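Local coordinates for cortical-lytic enzyme (Bacillus cereus, PDB 4S3J), which cleaves partially degraded spore-cortex peptidoglycan during germination, acting as an N-acetylglucosaminidase that recognises muramic acid delta-lactam, at residues Ile359-Thr364 with Asp386-Gln391. Residues are numbered along the deposited sequence; the frame is centred on the assembly and turned at random.
Sequences IRYDFT and DARSIQ
Two donors of one guanidinium grip Asp386 OD2: Arg388 NE and Arg388 NH2, the latter 2.8 Å from OD2 in a salt bridge. OD2 accepts both through its syn lone pair and lies close to the guanidinium plane, so the grip is side-on and fixes the rotation of the arginine tip. The other oxygen, OD1, caps helix 387-400 by accepting weakly from the backbone N of Arg388 and of Ser389. In return Asp386 N points at Ser389 OG, a long, weak but nearly straight bond (168°) that completes a capping box; Ser389 OG also bonds Glu385.

Both segments belong to the family 18 glycosyl hydrolase part, a TIM barrel, away from the catalytic proton donor Glu220. Strand 360-362 is in the small antiparallel alpha+beta insertion between barrel strands 318-330 and 404-408, and helix 387-400 leads back to the barrel. The axes of strand 360-362 and the helix start 387-391 are 10.5 Å apart and nearly parallel; Tyr361 and Arg388, reaching tip to tip, span the gap.

Tyr361 makes the largest contribution, with Arg388 next. With CG anti to the backbone N (chi1 -164°), its ring reaches the arginine, whose chain bends at chi3. Tyr361 CD1 sits over one guanidinium face, offset toward the rim and 3.5 Å from Arg388 CZ, but the two planes are 41° apart, so this is no flat stack. Tyr361 CE1 lies 3.6 Å from Arg388 CB. The phenol oxygen of Tyr361 packs 3.4 Å from Ser389 CA, while its hydrogen bond goes to Gln366.

At the guanidinium edge, Ile359 CG2 lies in plane, and a water there accepts from Arg388 NH1 and donates to Ile359 O, 2.9 Å from each.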
loop_
_atom_site.group_PDB
_atom_site.type_symbol
_atom_site.label_atom_id
_atom_site.label_comp_id
_atom_site.label_asym_id
_atom_site.label_seq_id
_atom_site.Cartn_x
_atom_site.Cartn_y
_atom_site.Cartn_z
ATOM N N ILE A 359 21.746 2.895 5.306
ATOM C CA ILE A 359 20.464 3.390 4.820
ATOM C C ILE A 359 20.209 4.745 5.463
ATOM O O ILE A 359 20.306 4.896 6.685
ATOM C CB ILE A 359 19.332 2.412 5.156
ATOM C CG1 ILE A 359 19.524 1.085 4.406
ATOM C CG2 ILE A 359 17.973 3.016 4.818
ATOM C CD1 ILE A 359 18.816 -0.066 5.004
ATOM N N ARG A 360 19.934 5.744 4.637
ATOM C CA ARG A 360 19.610 7.085 5.080
ATOM C C ARG A 360 18.101 7.291 5.045
ATOM O O ARG A 360 17.381 6.512 4.426
ATOM C CB ARG A 360 20.297 8.113 4.198
ATOM C CG ARG A 360 21.809 8.163 4.404
ATOM C CD ARG A 360 22.537 8.141 3.110
ATOM N NE ARG A 360 22.241 9.305 2.291
ATOM C CZ ARG A 360 22.351 9.336 0.962
ATOM N NH1 ARG A 360 22.049 10.449 0.306
ATOM N NH2 ARG A 360 22.746 8.258 0.282
ATOM N N TYR A 361 17.626 8.335 5.716
ATOM C CA TYR A 361 16.187 8.619 5.774
ATOM C C TYR A 361 15.889 10.087 5.491
ATOM O O TYR A 361 16.436 10.977 6.114
ATOM C CB TYR A 361 15.630 8.236 7.138
ATOM C CG TYR A 361 14.126 8.133 7.153
ATOM C CD1 TYR A 361 13.486 6.986 6.704
ATOM C CD2 TYR A 361 13.342 9.203 7.580
ATOM C CE1 TYR A 361 12.106 6.890 6.713
ATOM C CE2 TYR A 361 11.950 9.121 7.582
ATOM C CZ TYR A 361 11.339 7.966 7.153
ATOM O OH TYR A 361 9.960 7.864 7.136
ATOM N N ASP A 362 15.038 10.312 4.501
ATOM C CA ASP A 362 14.604 11.654 4.118
ATOM C C ASP A 362 13.367 12.014 4.944
ATOM O O ASP A 362 12.304 11.433 4.748
ATOM C CB ASP A 362 14.325 11.688 2.603
ATOM C CG ASP A 362 13.893 13.061 2.093
ATOM O OD1 ASP A 362 13.221 13.810 2.803
ATOM O OD2 ASP A 362 14.234 13.401 0.944
ATOM N N PHE A 363 13.515 12.943 5.888
ATOM C CA PHE A 363 12.416 13.280 6.802
ATOM C C PHE A 363 11.341 14.169 6.169
ATOM O O PHE A 363 10.251 14.309 6.730
ATOM C CB PHE A 363 12.986 13.951 8.055
ATOM C CG PHE A 363 13.699 12.990 8.962
ATOM C CD1 PHE A 363 15.041 12.701 8.774
ATOM C CD2 PHE A 363 13.021 12.335 9.976
ATOM C CE1 PHE A 363 15.685 11.795 9.582
ATOM C CE2 PHE A 363 13.666 11.427 10.783
ATOM C CZ PHE A 363 14.987 11.157 10.594
ATOM N N THR A 364 11.634 14.770 5.020
ATOM C CA THR A 364 10.633 15.544 4.283
ATOM C C THR A 364 9.739 14.625 3.448
ATOM O O THR A 364 8.510 14.692 3.544
ATOM C CB THR A 364 11.309 16.611 3.404
ATOM O OG1 THR A 364 12.041 17.496 4.263
ATOM C CG2 THR A 364 10.284 17.425 2.616
ATOM N N ASP A 386 10.090 1.280 4.253
ATOM C CA ASP A 386 10.432 0.511 5.451
ATOM C C ASP A 386 9.482 0.849 6.599
ATOM O O ASP A 386 8.504 1.584 6.414
ATOM C CB ASP A 386 11.906 0.700 5.886
ATOM C CG ASP A 386 12.222 2.080 6.482
ATOM O OD1 ASP A 386 11.314 2.893 6.756
ATOM O OD2 ASP A 386 13.437 2.334 6.713
ATOM N N ALA A 387 9.760 0.299 7.787
ATOM C CA ALA A 387 8.825 0.432 8.897
ATOM C C ALA A 387 8.561 1.894 9.285
ATOM O O ALA A 387 7.436 2.247 9.694
ATOM C CB ALA A 387 9.327 -0.356 10.104
ATOM N N ARG A 388 9.583 2.738 9.170
ATOM C CA ARG A 388 9.442 4.143 9.533
ATOM C C ARG A 388 8.429 4.846 8.636
ATOM O O ARG A 388 7.540 5.558 9.136
ATOM C CB ARG A 388 10.789 4.869 9.452
ATOM C CG ARG A 388 11.793 4.374 10.504
ATOM C CD ARG A 388 13.190 4.901 10.266
ATOM N NE ARG A 388 13.792 4.367 9.039
ATOM C CZ ARG A 388 15.069 4.532 8.699
ATOM N NH1 ARG A 388 15.886 5.208 9.495
ATOM N NH2 ARG A 388 15.527 4.012 7.563
ATOM N N SER A 389 8.582 4.691 7.317
ATOM C CA SER A 389 7.737 5.449 6.395
ATOM C C SER A 389 6.327 4.860 6.384
ATOM O O SER A 389 5.353 5.607 6.298
ATOM C CB SER A 389 8.361 5.563 4.951
ATOM O OG SER A 389 8.697 4.380 4.155
ATOM N N ILE A 390 6.180 3.554 6.540
ATOM C CA ILE A 390 4.828 2.982 6.636
ATOM C C ILE A 390 4.124 3.476 7.915
ATOM O O ILE A 390 2.934 3.801 7.893
ATOM C CB ILE A 390 4.849 1.437 6.597
ATOM C CG1 ILE A 390 5.220 0.965 5.183
ATOM C CG2 ILE A 390 3.502 0.844 6.973
ATOM C CD1 ILE A 390 4.136 1.265 4.108
ATOM N N GLN A 391 4.845 3.581 9.029
ATOM C CA GLN A 391 4.236 4.161 10.229
ATOM C C GLN A 391 3.796 5.609 9.989
ATOM O O GLN A 391 2.709 6.006 10.429
ATOM C CB GLN A 391 5.191 4.065 11.423
ATOM C CG GLN A 391 4.574 4.505 12.755
ATOM C CD GLN A 391 3.379 3.666 13.165
ATOM O OE1 GLN A 391 3.505 2.473 13.448
ATOM N NE2 GLN A 391 2.194 4.281 13.166
HETATM O O HOH W 1 18.519 6.054 8.612
#